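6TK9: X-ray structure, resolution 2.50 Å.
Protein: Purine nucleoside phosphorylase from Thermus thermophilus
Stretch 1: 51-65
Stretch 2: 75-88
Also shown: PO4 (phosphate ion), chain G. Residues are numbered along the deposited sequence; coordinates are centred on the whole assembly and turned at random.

Stretch 1, residues 51-65: HFPVSTAPGHAGRLV
Stretch 2, residues 75-88: LVYKGRVHYYEGYS

The apolar centre of this contact lies on one face of a short antiparallel ribbon, where strand 63-65 runs against strand 75-78 with axes 4.8 Å apart at closest approach and N-to-C directions at 161°. Leu64, in the t,p rotamer (chi1 -168°, chi2 68°), sets its CD1 over the face of the Tyr77 ring, 3.2 Å from Tyr77 CE2 and 3.6 Å from the ring centroid, so a methyl group meets the pi cloud. The same Leu64 CD1 lies 3.5 Å from Leu75 CD1, Leu75 also being t,p. Tyr77 takes chi1 m (-64°) with chi2 86°, and Phe52 meets it at the ring edge, Phe52 CE2 to Tyr77 CE2 being 4.4 Å.

Leu64 and Tyr77 are the non-hydrogen-bonded pair of the register, CA to CA 4.9 Å. The hydrogen-bonded pairs on either side of it turn their side chains to the other face. Val65 pairs with Val76, both t, with Val65 CB 4.2 Å from Val76 CB; reciprocal bonds join Val65 N to Val76 O and Val76 N to Val65 O, each 2.7 Å. Arg63 pairs with Lys78 through Lys78 N to Arg63 O at 2.9 Å and Arg63 N to Lys78 O at 3.2 Å. Lys78 is all-trans, and its end leads away from stretch 1, as that of Arg63 does from stretch 2; Arg63 CB and Lys78 CB are 4.2 Å apart. A weak bond from Gly62 N to Lys78 O, 2.9 Å, extends the ladder into the loop.

There the backbones draw close: His60 CA is 3.8 Å from Gly79 CA. A CB on Gly79 would clash with His60 CA, and its phi of 87° itself favours glycine. A type II turn, Ala57 to His60, with Gly59 at phi 82°, leads into this crossing.

A second apolar patch forms where extended loop 53-55 passes Val81 and Tyr87. Pro53 CB sits over the Tyr87 ring, 3.9 Å from its centroid, while Pro53 CG touches Val81 CG2 at 3.7 Å. Tyr87 (chi1 m) then spends its hydroxyl on the backbone, with a very short bond of 2.5 Å from Tyr87 OH to Val54 O. Ser55 OG (m) similarly donates to Arg80 O at 3.1 Å.

At the polar edge, Glu85 (m,t) organises both stretches. Its OE1 accepts Thr56 N at 2.8 Å and Thr56 OG1 (chi1 p) at 2.5 Å; Glu85 OE2 accepts His82 N at 2.6 Å and His82 ND1 at 2.8 Å. His82 NE2 donates to phosphate O1 at 2.7 Å, and Arg80 NH1 donates to the same O1 at 3.1 Å. His60 (m) accepts Arg80 N on ND1 at 2.8 Å and offers its ring face to the edge of His82, planes at 90° and centroids 4.9 Å apart. The rule is economical: beyond the ribbon, side chains bond to the backbone groups of the loops.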

# COMPACT_ATOMS: atom_id res chain seq x y z
N HIS A 51 -8.90 0.37 -44.34
CA HIS A 51 -8.91 1.01 -43.00
C HIS A 51 -8.14 0.16 -41.99
O HIS A 51 -8.28 0.42 -40.78
CB HIS A 51 -10.35 1.25 -42.52
CG HIS A 51 -11.23 1.88 -43.54
ND1 HIS A 51 -10.96 3.12 -44.07
CD2 HIS A 51 -12.37 1.44 -44.12
CE1 HIS A 51 -11.90 3.42 -44.95
NE2 HIS A 51 -12.78 2.41 -45.00
N PHE A 52 -7.36 -0.83 -42.44
CA PHE A 52 -6.59 -1.73 -41.55
C PHE A 52 -5.24 -1.07 -41.27
O PHE A 52 -4.55 -0.63 -42.19
CB PHE A 52 -6.42 -3.13 -42.13
CG PHE A 52 -7.19 -4.25 -41.44
CD1 PHE A 52 -8.56 -4.35 -41.56
CD2 PHE A 52 -6.52 -5.22 -40.72
CE1 PHE A 52 -9.25 -5.39 -40.96
CE2 PHE A 52 -7.20 -6.27 -40.13
CZ PHE A 52 -8.57 -6.35 -40.26
N PRO A 53 -4.85 -0.99 -39.98
CA PRO A 53 -3.52 -0.54 -39.62
C PRO A 53 -2.54 -1.65 -40.00
O PRO A 53 -2.91 -2.79 -39.84
CB PRO A 53 -3.64 -0.31 -38.11
CG PRO A 53 -4.62 -1.37 -37.69
CD PRO A 53 -5.64 -1.39 -38.81
N VAL A 54 -1.36 -1.30 -40.51
CA VAL A 54 -0.29 -2.28 -40.85
C VAL A 54 0.65 -2.39 -39.65
O VAL A 54 0.96 -1.37 -39.04
CB VAL A 54 0.47 -1.93 -42.14
CG1 VAL A 54 -0.48 -1.65 -43.29
CG2 VAL A 54 1.44 -0.77 -41.95
N SER A 55 1.10 -3.61 -39.38
CA SER A 55 2.07 -3.97 -38.32
C SER A 55 3.46 -3.43 -38.67
O SER A 55 3.91 -3.65 -39.78
CB SER A 55 2.07 -5.47 -38.17
OG SER A 55 0.75 -5.92 -37.88
N THR A 56 4.11 -2.74 -37.73
CA THR A 56 5.51 -2.27 -37.89
C THR A 56 6.39 -2.92 -36.82
O THR A 56 7.62 -2.83 -36.95
CB THR A 56 5.60 -0.74 -37.89
OG1 THR A 56 5.37 -0.26 -36.56
CG2 THR A 56 4.62 -0.09 -38.83
N ALA A 57 5.80 -3.57 -35.82
CA ALA A 57 6.55 -4.10 -34.66
C ALA A 57 7.33 -5.35 -35.08
O ALA A 57 6.87 -6.11 -35.92
CB ALA A 57 5.60 -4.40 -33.53
N PRO A 58 8.52 -5.63 -34.50
CA PRO A 58 9.19 -6.90 -34.75
C PRO A 58 8.33 -8.11 -34.34
O PRO A 58 7.70 -8.08 -33.27
CB PRO A 58 10.50 -6.81 -33.95
CG PRO A 58 10.68 -5.33 -33.64
CD PRO A 58 9.28 -4.77 -33.58
N GLY A 59 8.28 -9.13 -35.21
CA GLY A 59 7.62 -10.44 -34.97
C GLY A 59 6.12 -10.40 -35.23
O GLY A 59 5.39 -11.21 -34.63
N HIS A 60 5.68 -9.49 -36.09
CA HIS A 60 4.27 -9.31 -36.51
C HIS A 60 4.25 -9.24 -38.03
O HIS A 60 4.56 -8.16 -38.58
CB HIS A 60 3.66 -8.04 -35.88
CG HIS A 60 3.62 -8.06 -34.39
ND1 HIS A 60 2.44 -8.26 -33.69
CD2 HIS A 60 4.61 -7.95 -33.47
CE1 HIS A 60 2.71 -8.26 -32.40
NE2 HIS A 60 4.04 -8.07 -32.24
N ALA A 61 3.92 -10.35 -38.69
CA ALA A 61 3.86 -10.44 -40.17
C ALA A 61 2.79 -9.49 -40.73
O ALA A 61 2.97 -9.00 -41.87
CB ALA A 61 3.62 -11.88 -40.57
N GLY A 62 1.72 -9.23 -39.97
CA GLY A 62 0.58 -8.39 -40.39
C GLY A 62 -0.21 -9.07 -41.50
O GLY A 62 -0.30 -8.49 -42.59
N ARG A 63 -0.75 -10.25 -41.23
CA ARG A 63 -1.49 -11.08 -42.21
C ARG A 63 -2.76 -11.61 -41.56
O ARG A 63 -2.65 -12.25 -40.52
CB ARG A 63 -0.61 -12.23 -42.69
CG ARG A 63 0.72 -11.80 -43.29
CD ARG A 63 1.18 -12.75 -44.37
NE ARG A 63 1.81 -12.05 -45.48
CZ ARG A 63 2.15 -12.62 -46.64
NH1 ARG A 63 1.92 -13.91 -46.86
NH2 ARG A 63 2.72 -11.88 -47.58
N LEU A 64 -3.92 -11.35 -42.14
CA LEU A 64 -5.18 -11.98 -41.69
C LEU A 64 -5.29 -13.37 -42.35
O LEU A 64 -5.18 -13.44 -43.58
CB LEU A 64 -6.38 -11.10 -42.05
CG LEU A 64 -7.68 -11.53 -41.38
CD1 LEU A 64 -7.59 -11.31 -39.88
CD2 LEU A 64 -8.88 -10.80 -41.96
N VAL A 65 -5.49 -14.42 -41.55
CA VAL A 65 -5.58 -15.82 -42.04
C VAL A 65 -6.95 -16.38 -41.65
O VAL A 65 -7.24 -16.42 -40.44
CB VAL A 65 -4.44 -16.67 -41.46
CG1 VAL A 65 -4.66 -18.15 -41.73
CG2 VAL A 65 -3.08 -16.24 -41.98
N LEU A 75 -10.42 -17.37 -37.51
CA LEU A 75 -9.75 -16.12 -37.96
C LEU A 75 -8.47 -15.97 -37.14
O LEU A 75 -8.58 -15.83 -35.92
CB LEU A 75 -10.69 -14.92 -37.75
CG LEU A 75 -10.25 -13.61 -38.39
CD1 LEU A 75 -10.16 -13.72 -39.90
CD2 LEU A 75 -11.21 -12.49 -38.03
N VAL A 76 -7.31 -16.07 -37.78
CA VAL A 76 -5.98 -15.86 -37.12
C VAL A 76 -5.40 -14.53 -37.63
O VAL A 76 -5.35 -14.32 -38.84
CB VAL A 76 -5.05 -17.07 -37.36
CG1 VAL A 76 -3.68 -16.88 -36.73
CG2 VAL A 76 -5.70 -18.35 -36.87
N TYR A 77 -5.08 -13.62 -36.71
CA TYR A 77 -4.30 -12.38 -36.93
C TYR A 77 -2.84 -12.74 -36.72
O TYR A 77 -2.49 -13.00 -35.59
CB TYR A 77 -4.74 -11.30 -35.93
CG TYR A 77 -6.16 -10.88 -36.14
CD1 TYR A 77 -7.20 -11.56 -35.54
CD2 TYR A 77 -6.48 -9.86 -37.01
CE1 TYR A 77 -8.52 -11.21 -35.76
CE2 TYR A 77 -7.80 -9.49 -37.24
CZ TYR A 77 -8.82 -10.16 -36.60
OH TYR A 77 -10.11 -9.78 -36.81
N LYS A 78 -2.08 -12.91 -37.79
CA LYS A 78 -0.63 -13.20 -37.67
C LYS A 78 0.04 -11.85 -37.34
O LYS A 78 0.34 -11.10 -38.29
CB LYS A 78 -0.07 -13.90 -38.92
CG LYS A 78 1.42 -14.22 -38.83
CD LYS A 78 2.02 -15.14 -39.90
CE LYS A 78 3.47 -15.44 -39.57
NZ LYS A 78 4.09 -16.44 -40.49
N GLY A 79 0.19 -11.55 -36.05
CA GLY A 79 0.67 -10.24 -35.53
C GLY A 79 -0.47 -9.24 -35.36
O GLY A 79 -1.60 -9.55 -35.79
N ARG A 80 -0.17 -8.08 -34.77
CA ARG A 80 -1.15 -7.01 -34.39
C ARG A 80 -0.44 -5.65 -34.44
O ARG A 80 0.75 -5.62 -34.84
CB ARG A 80 -1.77 -7.22 -33.01
CG ARG A 80 -0.77 -7.45 -31.88
CD ARG A 80 -1.19 -6.86 -30.55
NE ARG A 80 -2.21 -7.64 -29.88
CZ ARG A 80 -1.98 -8.71 -29.13
NH1 ARG A 80 -0.74 -9.15 -28.96
NH2 ARG A 80 -2.99 -9.36 -28.57
N VAL A 81 -1.16 -4.59 -34.07
CA VAL A 81 -0.62 -3.21 -33.98
C VAL A 81 -0.71 -2.74 -32.52
O VAL A 81 -1.51 -3.29 -31.73
CB VAL A 81 -1.35 -2.25 -34.94
CG1 VAL A 81 -1.18 -2.73 -36.38
CG2 VAL A 81 -2.81 -2.08 -34.60
N HIS A 82 0.14 -1.79 -32.17
CA HIS A 82 0.25 -1.26 -30.79
C HIS A 82 0.03 0.25 -30.81
O HIS A 82 0.34 0.92 -31.83
CB HIS A 82 1.61 -1.63 -30.20
CG HIS A 82 1.93 -3.07 -30.39
ND1 HIS A 82 2.62 -3.54 -31.49
CD2 HIS A 82 1.64 -4.16 -29.64
CE1 HIS A 82 2.75 -4.84 -31.40
NE2 HIS A 82 2.15 -5.25 -30.27
N TYR A 83 -0.46 0.75 -29.70
CA TYR A 83 -0.49 2.18 -29.34
C TYR A 83 0.92 2.77 -29.41
O TYR A 83 1.04 3.90 -29.84
CB TYR A 83 -1.17 2.32 -27.97
CG TYR A 83 -1.43 3.73 -27.53
CD1 TYR A 83 -2.38 4.50 -28.16
CD2 TYR A 83 -0.78 4.27 -26.43
CE1 TYR A 83 -2.66 5.79 -27.74
CE2 TYR A 83 -1.04 5.56 -25.99
CZ TYR A 83 -1.99 6.32 -26.65
OH TYR A 83 -2.25 7.59 -26.23
N TYR A 84 1.98 2.03 -29.08
CA TYR A 84 3.35 2.63 -29.07
C TYR A 84 3.77 2.98 -30.49
O TYR A 84 4.57 3.89 -30.62
CB TYR A 84 4.42 1.79 -28.35
CG TYR A 84 4.57 0.37 -28.84
CD1 TYR A 84 5.19 0.10 -30.05
CD2 TYR A 84 4.10 -0.69 -28.09
CE1 TYR A 84 5.32 -1.19 -30.52
CE2 TYR A 84 4.24 -2.00 -28.53
CZ TYR A 84 4.84 -2.24 -29.76
OH TYR A 84 4.98 -3.51 -30.22
N GLU A 85 3.23 2.29 -31.50
CA GLU A 85 3.57 2.55 -32.93
C GLU A 85 2.88 3.84 -33.39
O GLU A 85 3.19 4.28 -34.49
CB GLU A 85 3.11 1.42 -33.85
CG GLU A 85 3.79 0.09 -33.59
CD GLU A 85 3.09 -1.05 -34.31
OE1 GLU A 85 3.26 -1.13 -35.54
OE2 GLU A 85 2.33 -1.81 -33.65
N GLY A 86 1.96 4.38 -32.59
CA GLY A 86 1.36 5.71 -32.82
C GLY A 86 -0.01 5.63 -33.45
O GLY A 86 -0.47 6.66 -33.97
N TYR A 87 -0.64 4.45 -33.41
CA TYR A 87 -2.06 4.24 -33.78
C TYR A 87 -2.94 4.66 -32.59
O TYR A 87 -2.57 4.37 -31.47
CB TYR A 87 -2.30 2.77 -34.15
CG TYR A 87 -1.57 2.30 -35.38
CD1 TYR A 87 -1.87 2.83 -36.62
CD2 TYR A 87 -0.58 1.34 -35.30
CE1 TYR A 87 -1.20 2.42 -37.77
CE2 TYR A 87 0.11 0.92 -36.43
CZ TYR A 87 -0.21 1.46 -37.66
OH TYR A 87 0.44 1.05 -38.77
N SER A 88 -4.09 5.29 -32.82
CA SER A 88 -5.07 5.50 -31.73
C SER A 88 -5.50 4.14 -31.16
O SER A 88 -5.28 3.09 -31.84
CB SER A 88 -6.23 6.32 -32.21
OG SER A 88 -6.74 5.83 -33.44
P PO4 G . 2.61 -8.26 -27.92
O1 PO4 G . 1.96 -7.67 -29.18
O2 PO4 G . 4.02 -7.70 -27.75
O3 PO4 G . 2.70 -9.77 -28.01
O4 PO4 G . 1.73 -7.91 -26.72